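Local coordinates for protein Ufm1-specific protease (Caenorhabditis elegans, PDB 5EJJ) that hydrolyses the peptide bond at the C-terminal glycine of ufm-1, a ubiquitin-like modifier, as a thiol protease acting on modified target proteins, at residues 14-20 and 327-331; 48-52 and 324-328. One frame throughout, in Å; residues are numbered along the deposited sequence.

Contact 1 (14-20 and 327-331); sequences NYANLRS and NLPSS
This is helix-on-loop packing: the last turns of helix 8-19 lie against residues 327-331, the loop that leaves helix 312-325. N327 is the central residue. Its backbone is left-handed (phi/psi 46/43), after which L328 and P329 are extended and S330 turns (-91/-9). The CA atoms of L18 and N327 are 5.2 Å apart, those of N17 and P329 4.9 Å, and those of S20 and S330 6.8 Å. The N327 side chain (chi1 m) slips between N14 and L18, its CB 3.6 Å from N14 O and its ND2 4.0 Å from L18 CD1, while its side-chain carboxamide is hydrogen-bonded to the backbone of F51 on strand 45-53. N17, also m, faces the loop: its CB lies 3.4 Å from L328 O and its ND2 3.4 Å from P329 CB. A weak hydrogen bond runs from N17 ND2 to N327 O (3.1 Å, 132°). At the exposed edge of the contact, S330 (chi1 p) donates from OG to S20 OG, a short hydrogen bond of 2.5 Å.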
ATOM      1  N   ASN A  14       7.549  12.850   6.371  1.00 19.13           N
ATOM      2  CA  ASN A  14       7.576  11.903   7.466  1.00 17.28           C
ATOM      3  C   ASN A  14       7.603  12.636   8.789  1.00 17.57           C
ATOM      4  O   ASN A  14       6.849  12.295   9.698  1.00 18.48           O
ATOM      5  CB  ASN A  14       8.754  10.957   7.347  1.00 18.29           C
ATOM      6  CG  ASN A  14       8.430   9.705   6.549  1.00 15.99           C
ATOM      7  OD1 ASN A  14       7.304   9.499   6.083  1.00 15.80           O
ATOM      8  ND2 ASN A  14       9.437   8.857   6.384  1.00 17.34           N
ATOM      9  N   TYR A  15       8.460  13.653   8.886  1.00 17.88           N
ATOM     10  CA  TYR A  15       8.504  14.531  10.057  1.00 21.64           C
ATOM     11  C   TYR A  15       7.141  15.136  10.308  1.00 28.22           C
ATOM     12  O   TYR A  15       6.683  15.240  11.452  1.00 29.48           O
ATOM     13  CB  TYR A  15       9.480  15.670   9.850  1.00 21.32           C
ATOM     14  CG  TYR A  15       9.599  16.569  11.059  1.00 27.05           C
ATOM     15  CD1 TYR A  15       8.746  17.647  11.230  1.00 28.92           C
ATOM     16  CD2 TYR A  15      10.583  16.346  12.024  1.00 29.58           C
ATOM     17  CE1 TYR A  15       8.852  18.479  12.333  1.00 39.38           C
ATOM     18  CE2 TYR A  15      10.705  17.171  13.133  1.00 36.48           C
ATOM     19  CZ  TYR A  15       9.828  18.243  13.288  1.00 47.90           C
ATOM     20  OH  TYR A  15       9.931  19.080  14.394  1.00 47.67           O
ATOM     21  N   ALA A  16       6.516  15.566   9.218  1.00 26.99           N
ATOM     22  CA  ALA A  16       5.161  16.056   9.260  1.00 22.02           C
ATOM     23  C   ALA A  16       4.280  15.061   9.991  1.00 22.83           C
ATOM     24  O   ALA A  16       3.598  15.437  10.944  1.00 29.71           O
ATOM     25  CB  ALA A  16       4.641  16.316   7.845  1.00 24.16           C
ATOM     26  N   ASN A  17       4.309  13.796   9.570  1.00 19.84           N
ATOM     27  CA  ASN A  17       3.386  12.798  10.118  1.00 24.82           C
ATOM     28  C   ASN A  17       3.620  12.474  11.604  1.00 26.91           C
ATOM     29  O   ASN A  17       2.672  12.265  12.350  1.00 21.47           O
ATOM     30  CB  ASN A  17       3.423  11.501   9.315  1.00 22.32           C
ATOM     31  CG  ASN A  17       2.994  11.689   7.902  1.00 25.06           C
ATOM     32  OD1 ASN A  17       2.871  12.814   7.451  1.00 31.44           O
ATOM     33  ND2 ASN A  17       2.759  10.588   7.180  1.00 24.88           N
ATOM     34  N   LEU A  18       4.882  12.411  12.016  1.00 23.46           N
ATOM     35  CA  LEU A  18       5.194  12.123  13.402  1.00 24.98           C
ATOM     36  C   LEU A  18       4.651  13.250  14.238  1.00 30.73           C
ATOM     37  O   LEU A  18       3.973  13.031  15.250  1.00 32.60           O
ATOM     38  CB  LEU A  18       6.700  12.060  13.619  1.00 25.57           C
ATOM     39  CG  LEU A  18       7.098  11.726  15.052  1.00 22.18           C
ATOM     40  CD1 LEU A  18       6.504  10.390  15.435  1.00 19.45           C
ATOM     41  CD2 LEU A  18       8.602  11.702  15.167  1.00 22.65           C
ATOM     42  N   ARG A  19       4.977  14.464  13.802  1.00 35.65           N
ATOM     43  CA  ARG A  19       4.549  15.684  14.467  1.00 37.72           C
ATOM     44  C   ARG A  19       3.042  15.636  14.710  1.00 38.75           C
ATOM     45  O   ARG A  19       2.593  15.813  15.846  1.00 46.82           O
ATOM     46  CB  ARG A  19       4.907  16.888  13.615  1.00 40.45           C
ATOM     47  CG  ARG A  19       5.205  18.122  14.411  1.00 50.28           C
ATOM     48  CD  ARG A  19       6.575  18.039  15.003  1.00 49.61           C
ATOM     49  NE  ARG A  19       6.765  19.135  15.942  1.00 67.60           N
ATOM     50  CZ  ARG A  19       6.327  19.113  17.199  1.00 73.76           C
ATOM     51  NH1 ARG A  19       5.670  18.047  17.662  1.00 64.34           N
ATOM     52  NH2 ARG A  19       6.549  20.151  17.997  1.00 80.38           N
ATOM     53  N   SER A  20       2.279  15.379  13.644  1.00 32.40           N
ATOM     54  CA  SER A  20       0.854  15.094  13.749  1.00 32.16           C
ATOM     55  C   SER A  20       0.603  14.146  14.927  1.00 31.15           C
ATOM     56  O   SER A  20      -0.486  13.598  15.115  1.00 29.74           O
ATOM     57  CB  SER A  20       0.365  14.465  12.438  1.00 33.90           C
ATOM     58  OG  SER A  20      -0.877  13.793  12.615  1.00 40.22           O
ATOM     59  N   ASN A 327       6.228   6.527  10.929  1.00 16.78           N
ATOM     60  CA  ASN A 327       5.831   7.878  10.541  1.00 14.74           C
ATOM     61  C   ASN A 327       4.687   7.867   9.545  1.00 18.25           C
ATOM     62  O   ASN A 327       4.726   8.596   8.551  1.00 20.56           O
ATOM     63  CB  ASN A 327       6.997   8.673   9.969  1.00 12.17           C
ATOM     64  CG  ASN A 327       8.119   8.876  10.963  1.00 14.18           C
ATOM     65  OD1 ASN A 327       9.190   9.371  10.611  1.00 15.55           O
ATOM     66  ND2 ASN A 327       7.896   8.485  12.205  1.00 15.53           N
ATOM     67  N   LEU A 328       3.692   7.020   9.785  1.00 14.51           N
ATOM     68  CA  LEU A 328       2.498   7.035   8.965  1.00 17.34           C
ATOM     69  C   LEU A 328       1.617   8.204   9.401  1.00 22.83           C
ATOM     70  O   LEU A 328       1.814   8.760  10.486  1.00 23.45           O
ATOM     71  CB  LEU A 328       1.759   5.717   9.098  1.00 17.63           C
ATOM     72  CG  LEU A 328       2.639   4.519   8.770  1.00 15.67           C
ATOM     73  CD1 LEU A 328       1.842   3.208   8.860  1.00 15.82           C
ATOM     74  CD2 LEU A 328       3.248   4.701   7.407  1.00 13.54           C
ATOM     75  N   PRO A 329       0.655   8.605   8.551  1.00 25.26           N
ATOM     76  CA  PRO A 329      -0.191   9.753   8.902  1.00 25.24           C
ATOM     77  C   PRO A 329      -1.402   9.315   9.717  1.00 27.20           C
ATOM     78  O   PRO A 329      -1.907   8.210   9.497  1.00 27.45           O
ATOM     79  CB  PRO A 329      -0.626  10.280   7.537  1.00 26.04           C
ATOM     80  CG  PRO A 329      -0.677   9.050   6.659  1.00 25.31           C
ATOM     81  CD  PRO A 329       0.357   8.084   7.201  1.00 22.85           C
ATOM     82  N   SER A 330      -1.863  10.169  10.631  1.00 31.75           N
ATOM     83  CA  SER A 330      -2.913   9.804  11.598  1.00 29.23           C
ATOM     84  C   SER A 330      -4.351  10.086  11.152  1.00 27.35           C
ATOM     85  O   SER A 330      -5.303   9.660  11.786  1.00 31.81           O
ATOM     86  CB  SER A 330      -2.655  10.513  12.912  1.00 28.56           C
ATOM     87  OG  SER A 330      -2.556  11.906  12.693  1.00 36.75           O
ATOM     88  N   SER A 331      -4.500  10.782  10.041  1.00 30.67           N
ATOM     89  CA  SER A 331      -5.811  11.136   9.533  1.00 36.01           C
ATOM     90  C   SER A 331      -6.645   9.962   9.003  1.00 39.85           C
ATOM     91  O   SER A 331      -7.828  10.143   8.703  1.00 50.08           O
ATOM     92  CB  SER A 331      -5.644  12.156   8.408  1.00 41.98           C
ATOM     93  OG  SER A 331      -5.149  11.528   7.235  1.00 45.66           O
TER

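Contact 2 (48-52 and 324-328); sequences HVLFA and KLFNL
Here strand 45-53, at the edge of a four-stranded mixed sheet, meets the end of helix 312-325. Segment 48-52 is extended throughout; across the gap K324 and L325 are still helical, F326 is the first residue to leave the helix (-98/17), and N327 takes a left-handed backbone (46/43). That turn aims CA-CB of N327 at the strand, with its CA 6.3 Å from that of L50. With chi1 m and chi2 172°, the carboxamide serves both the N and the O of F51: F51 N donates to N327 OD1 (2.6 Å, 165°), and N327 ND2 donates to F51 O (3.0 Å, 174°). The same ND2 makes a weak bond back to K324 O (3.1 Å, 127°), which also receives a weak bond from N327 N (3.5 Å). H48, L50 and A52 make their backbone bonds to the neighbouring strand 33-40, at F38, F36 and G34, and V49 O is taken by N14 ND2. Apolar packing flanks this polar bridge: L50 (m, t) brings CD1 to 4.0 Å from F326 CD2, and the F326 ring continues onto F64 and L65 of helix 59-68. L50 CD2 also makes a plain van der Waals approach to F326 O, at 3.7 Å. It is a side-chain amide pairing with a strand edge as another strand's backbone would, here on the sheet of the N-terminal MPN domain.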
ATOM      1  N   HIS A  48      14.137   5.444   3.338  1.00  9.31           N
ATOM      2  CA  HIS A  48      13.220   5.750   4.441  1.00  8.92           C
ATOM      3  C   HIS A  48      13.907   6.592   5.503  1.00 11.66           C
ATOM      4  O   HIS A  48      14.908   6.174   6.069  1.00 14.06           O
ATOM      5  CB  HIS A  48      12.739   4.483   5.143  1.00  8.80           C
ATOM      6  CG  HIS A  48      11.977   3.536   4.268  1.00 10.28           C
ATOM      7  ND1 HIS A  48      10.734   3.832   3.752  1.00  9.97           N
ATOM      8  CD2 HIS A  48      12.270   2.280   3.854  1.00  9.36           C
ATOM      9  CE1 HIS A  48      10.305   2.809   3.031  1.00 10.12           C
ATOM     10  NE2 HIS A  48      11.218   1.853   3.078  1.00  9.50           N
ATOM     11  N   VAL A  49      13.374   7.772   5.791  1.00 14.11           N
ATOM     12  CA  VAL A  49      13.843   8.517   6.939  1.00 11.65           C
ATOM     13  C   VAL A  49      12.797   8.422   8.040  1.00 13.05           C
ATOM     14  O   VAL A  49      11.675   8.901   7.898  1.00 12.95           O
ATOM     15  CB  VAL A  49      14.148   9.958   6.580  1.00 10.98           C
ATOM     16  CG1 VAL A  49      14.599  10.701   7.811  1.00 12.43           C
ATOM     17  CG2 VAL A  49      15.232  10.001   5.525  1.00 10.34           C
ATOM     18  N   LEU A  50      13.143   7.759   9.134  1.00 15.74           N
ATOM     19  CA  LEU A  50      12.161   7.568  10.195  1.00 15.75           C
ATOM     20  C   LEU A  50      12.465   8.390  11.446  1.00 19.42           C
ATOM     21  O   LEU A  50      13.501   8.213  12.087  1.00 21.49           O
ATOM     22  CB  LEU A  50      11.997   6.096  10.519  1.00 12.32           C
ATOM     23  CG  LEU A  50      11.365   5.320   9.365  1.00 13.23           C
ATOM     24  CD1 LEU A  50      11.308   3.810   9.675  1.00  8.64           C
ATOM     25  CD2 LEU A  50       9.977   5.888   9.002  1.00 11.16           C
ATOM     26  N   PHE A  51      11.554   9.304  11.772  1.00 19.97           N
ATOM     27  CA  PHE A  51      11.715  10.171  12.929  1.00 21.44           C
ATOM     28  C   PHE A  51      11.132   9.524  14.188  1.00 23.53           C
ATOM     29  O   PHE A  51      10.172   8.740  14.121  1.00 24.70           O
ATOM     30  CB  PHE A  51      11.052  11.524  12.664  1.00 19.17           C
ATOM     31  CG  PHE A  51      11.703  12.308  11.578  1.00 16.89           C
ATOM     32  CD1 PHE A  51      11.220  12.256  10.287  1.00 17.63           C
ATOM     33  CD2 PHE A  51      12.810  13.088  11.839  1.00 21.25           C
ATOM     34  CE1 PHE A  51      11.827  12.984   9.266  1.00 17.92           C
ATOM     35  CE2 PHE A  51      13.436  13.815  10.818  1.00 22.28           C
ATOM     36  CZ  PHE A  51      12.946  13.761   9.533  1.00 18.97           C
ATOM     37  N   ALA A  52      11.718   9.862  15.334  1.00 26.36           N
ATOM     38  CA  ALA A  52      11.262   9.348  16.623  1.00 30.02           C
ATOM     39  C   ALA A  52      11.640  10.273  17.781  1.00 36.83           C
ATOM     40  O   ALA A  52      12.722  10.887  17.776  1.00 35.24           O
ATOM     41  CB  ALA A  52      11.836   7.973  16.869  1.00 30.55           C
ATOM     42  N   LYS A 324       3.129   5.661  14.497  1.00 18.92           N
ATOM     43  CA  LYS A 324       4.176   6.528  15.029  1.00 19.94           C
ATOM     44  C   LYS A 324       5.573   6.026  14.668  1.00 18.39           C
ATOM     45  O   LYS A 324       6.484   6.819  14.406  1.00 19.39           O
ATOM     46  CB  LYS A 324       4.032   6.666  16.557  1.00 22.85           C
ATOM     47  CG  LYS A 324       2.929   7.616  16.972  1.00 28.43           C
ATOM     48  CD  LYS A 324       2.644   7.561  18.459  1.00 37.47           C
ATOM     49  CE  LYS A 324       1.195   7.989  18.743  1.00 34.60           C
ATOM     50  NZ  LYS A 324       0.821   7.828  20.179  1.00 34.83           N
ATOM     51  N   LEU A 325       5.749   4.707  14.683  1.00 17.61           N
ATOM     52  CA  LEU A 325       7.063   4.134  14.472  1.00 16.29           C
ATOM     53  C   LEU A 325       7.492   4.295  13.027  1.00 16.83           C
ATOM     54  O   LEU A 325       8.658   4.626  12.749  1.00 15.19           O
ATOM     55  CB  LEU A 325       7.076   2.670  14.863  1.00 18.33           C
ATOM     56  CG  LEU A 325       7.083   2.399  16.362  1.00 23.58           C
ATOM     57  CD1 LEU A 325       6.984   0.895  16.601  1.00 23.24           C
ATOM     58  CD2 LEU A 325       8.346   2.965  16.981  1.00 27.95           C
ATOM     59  N   PHE A 326       6.540   4.090  12.116  1.00 13.67           N
ATOM     60  CA  PHE A 326       6.806   4.183  10.688  1.00 12.79           C
ATOM     61  C   PHE A 326       6.418   5.524  10.069  1.00 16.77           C
ATOM     62  O   PHE A 326       6.320   5.643   8.845  1.00 18.11           O
ATOM     63  CB  PHE A 326       6.138   3.027   9.962  1.00 11.49           C
ATOM     64  CG  PHE A 326       6.745   1.717  10.299  1.00 13.21           C
ATOM     65  CD1 PHE A 326       6.025   0.757  10.990  1.00 12.90           C
ATOM     66  CD2 PHE A 326       8.073   1.467   9.985  1.00  9.92           C
ATOM     67  CE1 PHE A 326       6.612  -0.427  11.330  1.00 10.07           C
ATOM     68  CE2 PHE A 326       8.660   0.287  10.319  1.00  8.39           C
ATOM     69  CZ  PHE A 326       7.942  -0.657  10.991  1.00  9.42           C
ATOM     70  N   ASN A 327       6.228   6.527  10.929  1.00 16.78           N
ATOM     71  CA  ASN A 327       5.831   7.878  10.541  1.00 14.74           C
ATOM     72  C   ASN A 327       4.687   7.867   9.545  1.00 18.25           C
ATOM     73  O   ASN A 327       4.726   8.596   8.551  1.00 20.56           O
ATOM     74  CB  ASN A 327       6.997   8.673   9.969  1.00 12.17           C
ATOM     75  CG  ASN A 327       8.119   8.876  10.963  1.00 14.18           C
ATOM     76  OD1 ASN A 327       9.190   9.371  10.611  1.00 15.55           O
ATOM     77  ND2 ASN A 327       7.896   8.485  12.205  1.00 15.53           N
ATOM     78  N   LEU A 328       3.692   7.020   9.785  1.00 14.51           N
ATOM     79  CA  LEU A 328       2.498   7.035   8.965  1.00 17.34           C
ATOM     80  C   LEU A 328       1.617   8.204   9.401  1.00 22.83           C
ATOM     81  O   LEU A 328       1.814   8.760  10.486  1.00 23.45           O
ATOM     82  CB  LEU A 328       1.759   5.717   9.098  1.00 17.63           C
ATOM     83  CG  LEU A 328       2.639   4.519   8.770  1.00 15.67           C
ATOM     84  CD1 LEU A 328       1.842   3.208   8.860  1.00 15.82           C
ATOM     85  CD2 LEU A 328       3.248   4.701   7.407  1.00 13.54           C
TER

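In the fold
Both contacts turn on N327, which sits where helix 312-325 gives way to loop, and they are about 8 Å apart between centres. Contact 2 is the buried one, joining that turn to the sheet edge through a carboxamide with both ends engaged; contact 1 is only partly buried and runs out to exposed serines, its polar bonds being one weak amide-to-carbonyl link and one hydroxyl pair. In hydrogen bonding, the N327 carboxamide goes to the strand and its carbonyl, weakly, to N17; the same side chain also packs against N14 and L18. Helix and strand also meet directly: N14 ND2 reaches V49 O at 2.7 Å, a probable hydrogen bond, L18 packs on F51, and Y15 meets the F51 ring edge-to-face.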